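Local coordinates for protein glycoside Hydrolase Family 43_12 (Metagenome, PDB 7JVH) that is a glycoside hydrolase of family 43, subfamily 12, from a capybara gut metagenome, and probably cleaves xylose- or arabinose-containing plant polysaccharides or oligosaccharides, at residues I126-I138 with M150-S162. Sequence-based numbering, arbitrary orientation.
Sequences IHYNKYNDTFYMI and MVVKTKDPRQGWS
Phe135 and Met137 pair with Thr154 and Val152 in an antiparallel beta contact between strands 134-142 and 148-154, the inner two of a four-stranded sheet. Met137 N gives a nearly straight hydrogen bond to Val152 O (2.8 Å, 173°), and Val152 N returns one to Met137 O. The Thr154 N to Phe135 O bond is longer, 3.3 Å.

On the sheet face that carries Phe135 and Met137, the Trp161 ring is sandwiched. Thr154 CG2 sits over the centre of one side and Met137 CB over the other, offset toward the rim, 3.7 Å from Trp161 CZ3. With chi1 at -174°, Thr154 turns CG2 onto this ring and OG1 away, where it donates to Gly160 O (2.8 Å) and accepts from Asp156 N in an ST turn. A valine here would probably leave Gly160 O and Asp156 N without this shared partner and free the turn to shift. Tyr128 CD1 and Pro157 CD cover opposite faces of the Phe135 ring. On the opposite sheet face, Tyr136 lies alongside Lys153, whose NZ forms a salt bridge with Asp214.

This hairpin packing belongs to a four-stranded antiparallel blade of the five-bladed beta-propeller characteristic of family 43 hydrolases.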
loop_
_atom_site.group_PDB
_atom_site.type_symbol
_atom_site.label_atom_id
_atom_site.label_comp_id
_atom_site.label_asym_id
_atom_site.label_seq_id
_atom_site.Cartn_x
_atom_site.Cartn_y
_atom_site.Cartn_z
ATOM N N ILE A 126 5.235 -10.258 8.306
ATOM C CA ILE A 126 4.366 -11.293 8.882
ATOM C C ILE A 126 5.149 -12.618 8.984
ATOM O O ILE A 126 6.060 -12.858 8.213
ATOM C CB ILE A 126 3.044 -11.447 8.077
ATOM C CG1 ILE A 126 2.024 -12.280 8.867
ATOM C CG2 ILE A 126 3.280 -12.071 6.705
ATOM C CD1 ILE A 126 0.699 -12.469 8.163
ATOM N N HIS A 127 4.804 -13.443 9.972
ATOM C CA HIS A 127 5.530 -14.670 10.268
ATOM C C HIS A 127 4.602 -15.668 10.910
ATOM O O HIS A 127 3.669 -15.289 11.594
ATOM C CB HIS A 127 6.675 -14.404 11.250
ATOM C CG HIS A 127 7.701 -13.455 10.730
ATOM N ND1 HIS A 127 8.791 -13.892 10.015
ATOM C CD2 HIS A 127 7.853 -12.110 10.862
ATOM C CE1 HIS A 127 9.544 -12.857 9.679
ATOM N NE2 HIS A 127 9.012 -11.768 10.201
ATOM N N TYR A 128 4.890 -16.954 10.701
ATOM C CA TYR A 128 4.243 -18.027 11.433
ATOM C C TYR A 128 5.293 -18.819 12.191
ATOM O O TYR A 128 6.224 -19.355 11.599
ATOM C CB TYR A 128 3.449 -18.955 10.515
ATOM C CG TYR A 128 2.933 -20.166 11.248
ATOM C CD1 TYR A 128 1.822 -20.070 12.074
ATOM C CD2 TYR A 128 3.575 -21.399 11.141
ATOM C CE1 TYR A 128 1.354 -21.181 12.767
ATOM C CE2 TYR A 128 3.110 -22.507 11.829
ATOM C CZ TYR A 128 2.006 -22.391 12.641
ATOM O OH TYR A 128 1.539 -23.483 13.315
ATOM N N ASN A 129 5.124 -18.872 13.516
ATOM C CA ASN A 129 5.966 -19.650 14.394
ATOM C C ASN A 129 5.327 -21.016 14.603
ATOM O O ASN A 129 4.326 -21.148 15.321
ATOM C CB ASN A 129 6.155 -18.914 15.722
ATOM C CG ASN A 129 7.098 -19.638 16.660
ATOM O OD1 ASN A 129 7.603 -20.720 16.354
ATOM N ND2 ASN A 129 7.339 -19.043 17.807
ATOM N N LYS A 130 5.908 -22.030 13.953
ATOM C CA LYS A 130 5.398 -23.397 14.011
ATOM C C LYS A 130 5.635 -24.051 15.365
ATOM O O LYS A 130 4.969 -25.026 15.712
ATOM C CB LYS A 130 6.008 -24.242 12.885
ATOM C CG LYS A 130 7.471 -24.576 13.078
ATOM C CD LYS A 130 8.042 -25.245 11.837
ATOM C CE LYS A 130 9.540 -25.431 11.973
ATOM N NZ LYS A 130 10.101 -26.588 11.210
ATOM N N TYR A 131 6.581 -23.500 16.133
ATOM C CA TYR A 131 6.949 -24.041 17.446
ATOM C C TYR A 131 5.927 -23.704 18.530
ATOM O O TYR A 131 5.742 -24.486 19.457
ATOM C CB TYR A 131 8.357 -23.591 17.852
ATOM C CG TYR A 131 9.412 -23.941 16.825
ATOM C CD1 TYR A 131 9.854 -25.262 16.661
ATOM C CD2 TYR A 131 9.937 -22.966 15.989
ATOM C CE1 TYR A 131 10.797 -25.583 15.704
ATOM C CE2 TYR A 131 10.897 -23.279 15.045
ATOM C CZ TYR A 131 11.324 -24.588 14.909
ATOM O OH TYR A 131 12.276 -24.898 13.968
ATOM N N ASN A 132 5.272 -22.543 18.405
ATOM C CA ASN A 132 4.162 -22.154 19.286
ATOM C C ASN A 132 2.857 -21.856 18.525
ATOM O O ASN A 132 1.971 -21.207 19.048
ATOM C CB ASN A 132 4.561 -20.966 20.177
ATOM C CG ASN A 132 4.649 -19.657 19.416
ATOM O OD1 ASN A 132 4.446 -19.612 18.206
ATOM N ND2 ASN A 132 4.955 -18.577 20.126
ATOM N N ASP A 133 2.768 -22.344 17.283
ATOM C CA ASP A 133 1.575 -22.256 16.448
ATOM C C ASP A 133 0.915 -20.866 16.528
ATOM O O ASP A 133 -0.296 -20.744 16.745
ATOM C CB ASP A 133 0.588 -23.387 16.819
ATOM C CG ASP A 133 -0.583 -23.513 15.860
ATOM O OD1 ASP A 133 -0.500 -23.053 14.703
ATOM O OD2 ASP A 133 -1.605 -24.097 16.274
ATOM N N THR A 134 1.731 -19.819 16.340
ATOM C CA THR A 134 1.318 -18.435 16.542
ATOM C C THR A 134 1.790 -17.560 15.408
ATOM O O THR A 134 2.914 -17.715 14.935
ATOM C CB THR A 134 1.875 -17.841 17.860
ATOM O OG1 THR A 134 1.604 -18.732 18.954
ATOM C CG2 THR A 134 1.226 -16.479 18.151
ATOM N N PHE A 135 0.917 -16.639 14.991
ATOM C CA PHE A 135 1.224 -15.637 13.968
ATOM C C PHE A 135 1.719 -14.332 14.616
ATOM O O PHE A 135 1.373 -14.010 15.750
ATOM C CB PHE A 135 0.001 -15.374 13.087
ATOM C CG PHE A 135 -0.371 -16.528 12.187
ATOM C CD1 PHE A 135 -1.170 -17.579 12.657
ATOM C CD2 PHE A 135 0.061 -16.564 10.869
ATOM C CE1 PHE A 135 -1.511 -18.632 11.832
ATOM C CE2 PHE A 135 -0.278 -17.617 10.038
ATOM C CZ PHE A 135 -1.065 -18.653 10.518
ATOM N N TYR A 136 2.525 -13.586 13.853
ATOM C CA TYR A 136 3.179 -12.348 14.273
ATOM C C TYR A 136 3.141 -11.353 13.114
ATOM O O TYR A 136 3.550 -11.676 12.000
ATOM C CB TYR A 136 4.638 -12.631 14.635
ATOM C CG TYR A 136 4.835 -13.418 15.908
ATOM C CD1 TYR A 136 4.871 -14.815 15.901
ATOM C CD2 TYR A 136 5.013 -12.764 17.119
ATOM C CE1 TYR A 136 5.053 -15.528 17.069
ATOM C CE2 TYR A 136 5.210 -13.470 18.303
ATOM C CZ TYR A 136 5.226 -14.855 18.273
ATOM O OH TYR A 136 5.419 -15.574 19.423
HETATM N N MSE A 137 2.631 -10.150 13.379
HETATM C CA MSE A 137 2.759 -9.037 12.450
HETATM C C MSE A 137 3.578 -7.945 13.136
HETATM O O MSE A 137 3.109 -7.323 14.089
HETATM C CB MSE A 137 1.371 -8.529 12.040
HETATM C CG MSE A 137 1.358 -7.749 10.743
HETATM SE SE MSE A 137 2.227 -6.011 10.919
HETATM C CE MSE A 137 3.822 -6.311 9.920
ATOM N N ILE A 138 4.807 -7.735 12.653
ATOM C CA ILE A 138 5.726 -6.782 13.255
ATOM C C ILE A 138 6.081 -5.646 12.276
ATOM O O ILE A 138 6.427 -5.886 11.126
ATOM C CB ILE A 138 7.003 -7.495 13.771
ATOM C CG1 ILE A 138 7.841 -6.553 14.631
ATOM C CG2 ILE A 138 7.842 -8.036 12.627
ATOM C CD1 ILE A 138 9.034 -7.238 15.283
HETATM N N MSE A 150 6.800 -2.196 16.853
HETATM C CA MSE A 150 5.738 -2.870 17.581
HETATM C C MSE A 150 5.356 -4.158 16.867
HETATM O O MSE A 150 5.555 -4.280 15.661
HETATM C CB MSE A 150 4.514 -1.955 17.707
HETATM C CG MSE A 150 3.853 -1.604 16.389
HETATM SE SE MSE A 150 2.456 -2.910 15.940
HETATM C CE MSE A 150 0.813 -1.882 15.596
ATOM N N VAL A 151 4.774 -5.095 17.623
ATOM C CA VAL A 151 4.320 -6.365 17.085
ATOM C C VAL A 151 2.913 -6.698 17.597
ATOM O O VAL A 151 2.571 -6.382 18.736
ATOM C CB VAL A 151 5.325 -7.507 17.407
ATOM C CG1 VAL A 151 5.447 -7.751 18.895
ATOM C CG2 VAL A 151 4.936 -8.797 16.694
ATOM N N VAL A 152 2.101 -7.312 16.729
ATOM C CA VAL A 152 0.790 -7.856 17.093
ATOM C C VAL A 152 0.738 -9.354 16.756
ATOM O O VAL A 152 1.450 -9.825 15.866
ATOM C CB VAL A 152 -0.370 -7.112 16.395
ATOM C CG1 VAL A 152 -0.358 -5.627 16.734
ATOM C CG2 VAL A 152 -0.306 -7.283 14.901
ATOM N N LYS A 153 -0.111 -10.087 17.481
ATOM C CA LYS A 153 -0.158 -11.545 17.430
ATOM C C LYS A 153 -1.567 -12.085 17.269
ATOM O O LYS A 153 -2.533 -11.419 17.603
ATOM C CB LYS A 153 0.443 -12.139 18.707
ATOM C CG LYS A 153 1.870 -11.711 18.964
ATOM C CD LYS A 153 2.591 -12.625 19.936
ATOM C CE LYS A 153 2.010 -12.640 21.319
ATOM N NZ LYS A 153 2.777 -13.601 22.146
ATOM N N THR A 154 -1.657 -13.325 16.778
ATOM C CA THR A 154 -2.918 -14.051 16.648
ATOM C C THR A 154 -2.685 -15.542 16.442
ATOM O O THR A 154 -1.646 -15.950 15.930
ATOM C CB THR A 154 -3.773 -13.517 15.481
ATOM O OG1 THR A 154 -5.044 -14.168 15.498
ATOM C CG2 THR A 154 -3.114 -13.769 14.142
ATOM N N LYS A 155 -3.669 -16.350 16.855
ATOM C CA LYS A 155 -3.716 -17.774 16.528
ATOM C C LYS A 155 -4.369 -18.076 15.166
ATOM O O LYS A 155 -4.177 -19.162 14.626
ATOM C CB LYS A 155 -4.444 -18.553 17.632
ATOM C CG LYS A 155 -3.757 -18.522 18.990
ATOM C CD LYS A 155 -2.421 -19.280 18.999
ATOM C CE LYS A 155 -2.479 -20.604 19.749
ATOM N NZ LYS A 155 -1.125 -20.988 20.242
ATOM N N ASP A 156 -5.113 -17.099 14.630
ATOM C CA ASP A 156 -5.965 -17.263 13.462
ATOM C C ASP A 156 -6.306 -15.881 12.895
ATOM O O ASP A 156 -7.145 -15.169 13.443
ATOM C CB ASP A 156 -7.225 -18.039 13.857
ATOM C CG ASP A 156 -8.229 -18.189 12.701
ATOM O OD1 ASP A 156 -7.883 -17.900 11.528
ATOM O OD2 ASP A 156 -9.377 -18.609 12.979
ATOM N N PRO A 157 -5.664 -15.462 11.781
ATOM C CA PRO A 157 -5.937 -14.161 11.167
ATOM C C PRO A 157 -7.415 -13.811 10.925
ATOM O O PRO A 157 -7.762 -12.630 10.924
ATOM C CB PRO A 157 -5.190 -14.253 9.832
ATOM C CG PRO A 157 -4.062 -15.205 10.110
ATOM C CD PRO A 157 -4.608 -16.209 11.081
ATOM N N ARG A 158 -8.266 -14.823 10.721
ATOM C CA ARG A 158 -9.696 -14.593 10.525
ATOM C C ARG A 158 -10.413 -14.026 11.764
ATOM O O ARG A 158 -11.489 -13.468 11.632
ATOM C CB ARG A 158 -10.393 -15.884 10.058
ATOM C CG ARG A 158 -10.240 -16.182 8.568
ATOM C CD ARG A 158 -11.319 -15.437 7.767
ATOM N NE ARG A 158 -12.683 -15.974 7.944
ATOM C CZ ARG A 158 -13.772 -15.264 8.280
ATOM N NH1 ARG A 158 -13.700 -13.953 8.508
ATOM N NH2 ARG A 158 -14.945 -15.872 8.399
ATOM N N GLN A 159 -9.814 -14.205 12.946
ATOM C CA GLN A 159 -10.364 -13.685 14.205
ATOM C C GLN A 159 -9.805 -12.307 14.610
ATOM O O GLN A 159 -10.233 -11.745 15.611
ATOM C CB GLN A 159 -10.117 -14.670 15.355
ATOM C CG GLN A 159 -10.526 -16.110 15.089
ATOM C CD GLN A 159 -12.003 -16.267 14.745
ATOM O OE1 GLN A 159 -12.853 -15.466 15.163
ATOM N NE2 GLN A 159 -12.317 -17.314 13.984
ATOM N N GLY A 160 -8.850 -11.785 13.826
ATOM C CA GLY A 160 -8.173 -10.538 14.126
ATOM C C GLY A 160 -6.934 -10.726 14.984
ATOM O O GLY A 160 -6.576 -11.844 15.332
ATOM N N TRP A 161 -6.283 -9.613 15.335
ATOM C CA TRP A 161 -4.997 -9.610 16.028
ATOM C C TRP A 161 -5.049 -8.850 17.352
ATOM O O TRP A 161 -5.938 -8.031 17.580
ATOM C CB TRP A 161 -3.930 -8.993 15.129
ATOM C CG TRP A 161 -3.737 -9.680 13.802
ATOM C CD1 TRP A 161 -4.591 -9.656 12.726
ATOM C CD2 TRP A 161 -2.586 -10.417 13.375
ATOM N NE1 TRP A 161 -4.065 -10.364 11.685
ATOM C CE2 TRP A 161 -2.830 -10.836 12.047
ATOM C CE3 TRP A 161 -1.386 -10.789 13.988
ATOM C CZ2 TRP A 161 -1.912 -11.612 11.322
ATOM C CZ3 TRP A 161 -0.472 -11.556 13.264
ATOM C CH2 TRP A 161 -0.743 -11.958 11.949
ATOM N N SER A 162 -4.079 -9.124 18.227
ATOM C CA SER A 162 -3.964 -8.483 19.529
ATOM C C SER A 162 -3.672 -6.996 19.405
ATOM O O SER A 162 -3.412 -6.486 18.323
ATOM C CB SER A 162 -2.837 -9.128 20.336
ATOM O OG SER A 162 -1.566 -8.784 19.798
#